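Local coordinates for nitrate regulatory protein (PDB 4AKK), which binds a terminator site in the leader RNA of the nasF operon and, in response to nitrate or nitrite, effects transcription antitermination, at residues Ala99-Tyr110 / Val132-Arg142. Residues are numbered along the deposited sequence; the frame is centred on the assembly and turned at random.
With EDO (1,2-ethanediol), chain E.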
loop_
_atom_site.group_PDB
_atom_site.type_symbol
_atom_site.label_atom_id
_atom_site.label_comp_id
_atom_site.label_asym_id
_atom_site.label_seq_id
_atom_site.Cartn_x
_atom_site.Cartn_y
_atom_site.Cartn_z
ATOM N N ALA A 99 23.159 23.703 15.635
ATOM C CA ALA A 99 22.389 24.709 14.921
ATOM C C ALA A 99 23.174 25.299 13.751
ATOM O O ALA A 99 22.604 25.612 12.707
ATOM C CB ALA A 99 21.930 25.815 15.886
ATOM N N ALA A 100 24.484 25.448 13.929
ATOM C CA ALA A 100 25.348 25.969 12.874
ATOM C C ALA A 100 25.427 25.003 11.700
ATOM O O ALA A 100 25.385 25.408 10.533
ATOM C CB ALA A 100 26.756 26.250 13.428
ATOM N N LEU A 101 25.551 23.719 12.017
ATOM C CA LEU A 101 25.593 22.669 11.004
ATOM C C LEU A 101 24.293 22.571 10.213
ATOM O O LEU A 101 24.304 22.365 8.997
ATOM C CB LEU A 101 25.903 21.326 11.652
ATOM C CG LEU A 101 27.301 21.249 12.260
ATOM C CD1 LEU A 101 27.562 19.850 12.778
ATOM C CD2 LEU A 101 28.343 21.648 11.222
ATOM N N VAL A 102 23.173 22.707 10.916
ATOM C CA VAL A 102 21.868 22.703 10.275
ATOM C C VAL A 102 21.768 23.864 9.283
ATOM O O VAL A 102 21.326 23.700 8.144
ATOM C CB VAL A 102 20.741 22.849 11.323
ATOM C CG1 VAL A 102 19.461 23.292 10.655
ATOM C CG2 VAL A 102 20.546 21.548 12.121
ATOM N N ASP A 103 22.167 25.047 9.728
ATOM C CA ASP A 103 22.083 26.238 8.887
ATOM C C ASP A 103 22.936 26.068 7.628
ATOM O O ASP A 103 22.548 26.485 6.537
ATOM C CB ASP A 103 22.539 27.465 9.676
ATOM C CG ASP A 103 21.558 27.852 10.760
ATOM O OD1 ASP A 103 20.418 27.335 10.741
ATOM O OD2 ASP A 103 21.919 28.679 11.624
ATOM N N GLU A 104 24.097 25.452 7.804
ATOM C CA GLU A 104 24.980 25.111 6.697
ATOM C C GLU A 104 24.313 24.147 5.715
ATOM O O GLU A 104 24.412 24.325 4.497
ATOM C CB GLU A 104 26.276 24.512 7.241
ATOM C CG GLU A 104 27.084 23.685 6.252
ATOM C CD GLU A 104 28.372 23.168 6.868
ATOM O OE1 GLU A 104 28.911 23.858 7.760
ATOM O OE2 GLU A 104 28.840 22.076 6.473
ATOM N N GLN A 105 23.628 23.131 6.234
ATOM C CA GLN A 105 22.930 22.191 5.358
ATOM C C GLN A 105 21.674 22.795 4.715
ATOM O O GLN A 105 21.312 22.434 3.598
ATOM C CB GLN A 105 22.582 20.893 6.095
ATOM C CG GLN A 105 23.796 20.108 6.570
ATOM C CD GLN A 105 24.766 19.784 5.444
ATOM O OE1 GLN A 105 24.386 19.738 4.271
ATOM N NE2 GLN A 105 26.028 19.559 5.798
ATOM N N LEU A 106 21.005 23.702 5.418
ATOM C CA LEU A 106 19.820 24.359 4.872
ATOM C C LEU A 106 20.156 25.068 3.568
ATOM O O LEU A 106 19.408 25.007 2.588
ATOM C CB LEU A 106 19.261 25.370 5.873
ATOM C CG LEU A 106 18.188 24.866 6.840
ATOM C CD1 LEU A 106 17.817 25.955 7.859
ATOM C CD2 LEU A 106 16.964 24.376 6.076
ATOM N N THR A 107 21.282 25.769 3.582
ATOM C CA THR A 107 21.800 26.430 2.398
ATOM C C THR A 107 21.970 25.449 1.246
ATOM O O THR A 107 21.526 25.710 0.132
ATOM C CB THR A 107 23.164 27.067 2.703
ATOM O OG1 THR A 107 23.010 27.994 3.781
ATOM C CG2 THR A 107 23.722 27.784 1.474
ATOM N N ARG A 108 22.627 24.326 1.519
ATOM C CA ARG A 108 22.831 23.304 0.503
ATOM C C ARG A 108 21.497 22.704 0.043
ATOM O O ARG A 108 21.321 22.406 -1.137
ATOM C CB ARG A 108 23.732 22.197 1.037
ATOM C CG ARG A 108 25.192 22.612 1.285
ATOM C CD ARG A 108 25.911 21.544 2.108
ATOM N NE ARG A 108 27.366 21.637 2.026
ATOM C CZ ARG A 108 28.111 20.909 1.195
ATOM N NH1 ARG A 108 27.537 20.037 0.372
ATOM N NH2 ARG A 108 29.431 21.053 1.184
ATOM N N PHE A 109 20.569 22.523 0.979
ATOM C CA PHE A 109 19.241 21.982 0.671
ATOM C C PHE A 109 18.476 22.922 -0.253
ATOM O O PHE A 109 17.882 22.490 -1.249
ATOM C CB PHE A 109 18.446 21.756 1.962
ATOM C CG PHE A 109 16.974 21.470 1.746
ATOM C CD1 PHE A 109 16.552 20.252 1.216
ATOM C CD2 PHE A 109 16.015 22.405 2.100
ATOM C CE1 PHE A 109 15.199 19.981 1.028
ATOM C CE2 PHE A 109 14.651 22.148 1.912
ATOM C CZ PHE A 109 14.244 20.934 1.379
ATOM N N TYR A 110 18.486 24.209 0.094
ATOM C CA TYR A 110 17.787 25.228 -0.689
ATOM C C TYR A 110 18.389 25.320 -2.095
ATOM O O TYR A 110 17.677 25.553 -3.074
ATOM C CB TYR A 110 17.838 26.589 0.016
ATOM C CG TYR A 110 16.868 26.748 1.183
ATOM C CD1 TYR A 110 15.562 26.297 1.090
ATOM C CD2 TYR A 110 17.259 27.369 2.366
ATOM C CE1 TYR A 110 14.675 26.443 2.139
ATOM C CE2 TYR A 110 16.374 27.522 3.425
ATOM C CZ TYR A 110 15.083 27.056 3.301
ATOM O OH TYR A 110 14.188 27.198 4.336
ATOM N N VAL A 132 9.342 23.230 3.328
ATOM C CA VAL A 132 9.898 24.583 3.366
ATOM C C VAL A 132 9.075 25.552 4.229
ATOM O O VAL A 132 9.590 26.568 4.696
ATOM C CB VAL A 132 10.068 25.141 1.937
ATOM C CG1 VAL A 132 10.293 26.639 1.957
ATOM C CG2 VAL A 132 11.223 24.432 1.241
ATOM N N TRP A 133 7.801 25.236 4.444
ATOM C CA TRP A 133 6.931 26.070 5.274
ATOM C C TRP A 133 7.368 26.067 6.735
ATOM O O TRP A 133 7.349 27.101 7.398
ATOM C CB TRP A 133 5.476 25.608 5.153
ATOM C CG TRP A 133 4.528 26.271 6.108
ATOM C CD1 TRP A 133 4.372 25.992 7.435
ATOM C CD2 TRP A 133 3.587 27.309 5.806
ATOM N NE1 TRP A 133 3.402 26.797 7.980
ATOM C CE2 TRP A 133 2.903 27.614 7.000
ATOM C CE3 TRP A 133 3.259 28.011 4.642
ATOM C CZ2 TRP A 133 1.912 28.591 7.063
ATOM C CZ3 TRP A 133 2.274 28.982 4.707
ATOM C CH2 TRP A 133 1.613 29.264 5.909
ATOM N N TYR A 134 7.782 24.905 7.227
ATOM C CA TYR A 134 8.198 24.765 8.622
ATOM C C TYR A 134 9.633 25.193 8.901
ATOM O O TYR A 134 9.963 25.528 10.032
ATOM C CB TYR A 134 8.026 23.318 9.085
ATOM C CG TYR A 134 6.590 22.920 9.280
ATOM C CD1 TYR A 134 5.927 23.204 10.467
ATOM C CD2 TYR A 134 5.893 22.266 8.277
ATOM C CE1 TYR A 134 4.602 22.849 10.642
ATOM C CE2 TYR A 134 4.576 21.908 8.444
ATOM C CZ TYR A 134 3.933 22.200 9.627
ATOM O OH TYR A 134 2.617 21.836 9.786
ATOM N N LEU A 135 10.494 25.160 7.889
ATOM C CA LEU A 135 11.908 25.452 8.106
ATOM C C LEU A 135 12.196 26.795 8.793
ATOM O O LEU A 135 13.028 26.853 9.693
ATOM C CB LEU A 135 12.707 25.305 6.808
ATOM C CG LEU A 135 12.889 23.845 6.386
ATOM C CD1 LEU A 135 13.624 23.732 5.058
ATOM C CD2 LEU A 135 13.611 23.055 7.470
ATOM N N PRO A 136 11.512 27.878 8.378
ATOM C CA PRO A 136 11.788 29.184 8.993
ATOM C C PRO A 136 11.380 29.270 10.463
ATOM O O PRO A 136 11.660 30.272 11.113
ATOM C CB PRO A 136 10.930 30.152 8.169
ATOM C CG PRO A 136 10.627 29.433 6.900
ATOM C CD PRO A 136 10.550 27.987 7.270
ATOM N N GLN A 137 10.723 28.242 10.982
ATOM C CA GLN A 137 10.293 28.266 12.375
ATOM C C GLN A 137 11.411 27.824 13.308
ATOM O O GLN A 137 11.288 27.911 14.525
ATOM C CB GLN A 137 9.054 27.397 12.573
ATOM C CG GLN A 137 7.938 27.717 11.604
ATOM C CD GLN A 137 6.595 27.187 12.062
ATOM O OE1 GLN A 137 6.518 26.269 12.884
ATOM N NE2 GLN A 137 5.524 27.763 11.528
ATOM N N LEU A 138 12.515 27.366 12.730
ATOM C CA LEU A 138 13.671 26.972 13.520
ATOM C C LEU A 138 14.203 28.080 14.422
ATOM O O LEU A 138 14.618 27.814 15.545
ATOM C CB LEU A 138 14.787 26.456 12.620
ATOM C CG LEU A 138 14.612 25.010 12.178
ATOM C CD1 LEU A 138 15.670 24.640 11.155
ATOM C CD2 LEU A 138 14.659 24.085 13.389
ATOM N N ALA A 139 14.199 29.318 13.936
ATOM C CA ALA A 139 14.698 30.429 14.741
ATOM C C ALA A 139 13.901 30.588 16.041
ATOM O O ALA A 139 14.477 30.675 17.122
ATOM C CB ALA A 139 14.695 31.723 13.940
ATOM N N ALA A 140 12.579 30.612 15.933
ATOM C CA ALA A 140 11.720 30.747 17.110
ATOM C C ALA A 140 11.906 29.582 18.082
ATOM O O ALA A 140 11.985 29.778 19.300
ATOM C CB ALA A 140 10.274 30.859 16.695
ATOM N N LEU A 141 11.979 28.371 17.536
ATOM C CA LEU A 141 12.148 27.174 18.351
ATOM C C LEU A 141 13.454 27.221 19.142
ATOM O O LEU A 141 13.483 26.897 20.328
ATOM C CB LEU A 141 12.100 25.922 17.471
ATOM C CG LEU A 141 12.489 24.569 18.072
ATOM C CD1 LEU A 141 11.579 24.231 19.253
ATOM C CD2 LEU A 141 12.423 23.478 16.993
ATOM N N ARG A 142 14.530 27.621 18.479
ATOM C CA ARG A 142 15.839 27.688 19.130
ATOM C C ARG A 142 15.862 28.675 20.292
ATOM O O ARG A 142 16.410 28.384 21.360
ATOM C CB ARG A 142 16.924 28.044 18.114
ATOM C CG ARG A 142 17.221 26.916 17.152
ATOM C CD ARG A 142 17.777 27.431 15.851
ATOM N NE ARG A 142 18.380 26.350 15.079
ATOM C CZ ARG A 142 18.883 26.498 13.862
ATOM N NH1 ARG A 142 18.855 27.687 13.271
ATOM N NH2 ARG A 142 19.421 25.460 13.243
HETATM C C1 EDO E . 17.333 29.025 10.643
HETATM O O1 EDO E . 18.299 28.663 9.646
HETATM C C2 EDO E . 16.020 29.451 9.992
HETATM O O2 EDO E . 15.238 30.202 10.939
#
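D103 and R142 bridge neighbouring helices of the all-helical NIT nitrate-sensing domain, where helix 99-110 packs on the end of helix 122-134, the joint at 135-137 and the start of helix 138-147. Segments 99-110 and 138-142 are antiparallel at 177°, and their axes approach to 12.6 Å. The wide spacing suits long side chains, and R142 crosses it with its chain extended from CG to NE. Its guanidinium grips one carboxylate oxygen end-on: NH1 lies 3.0 Å from D103 OD1, on that oxygen's syn lone pair with an N-H...O angle of 156°, while NH2 makes a more bent bond of 3.3 Å to D103 OD1, meeting it from above the carboxylate plane. The carboxylate and guanidinium planes are 69° apart. E76 of helix 56-85 takes R142 NE in a second salt bridge, so acidic groups from two helices hold the guanidinium and probably stabilise its charge. A99, small enough to let the arginine pass, lays CB over one face of the guanidinium, with L138 CB over the opposite one.

The rest of the contact is largely apolar. L106 CD1 meets L138 CD1 tip to tip, while CD2 slides alongside L135 and comes 3.6 Å from L135 CD1. The branched leucines suit this place because each L106 methyl serves a different partner. F109 CE2 reaches L135 CD1 at 3.7 Å; V132 CG2 sits at the ring edges of both F109 and Y110. An ethanediol, probably from the crystallisation liquor, lodges beside the salt bridge, its O1 donating to D103 OD1 at 2.7 Å.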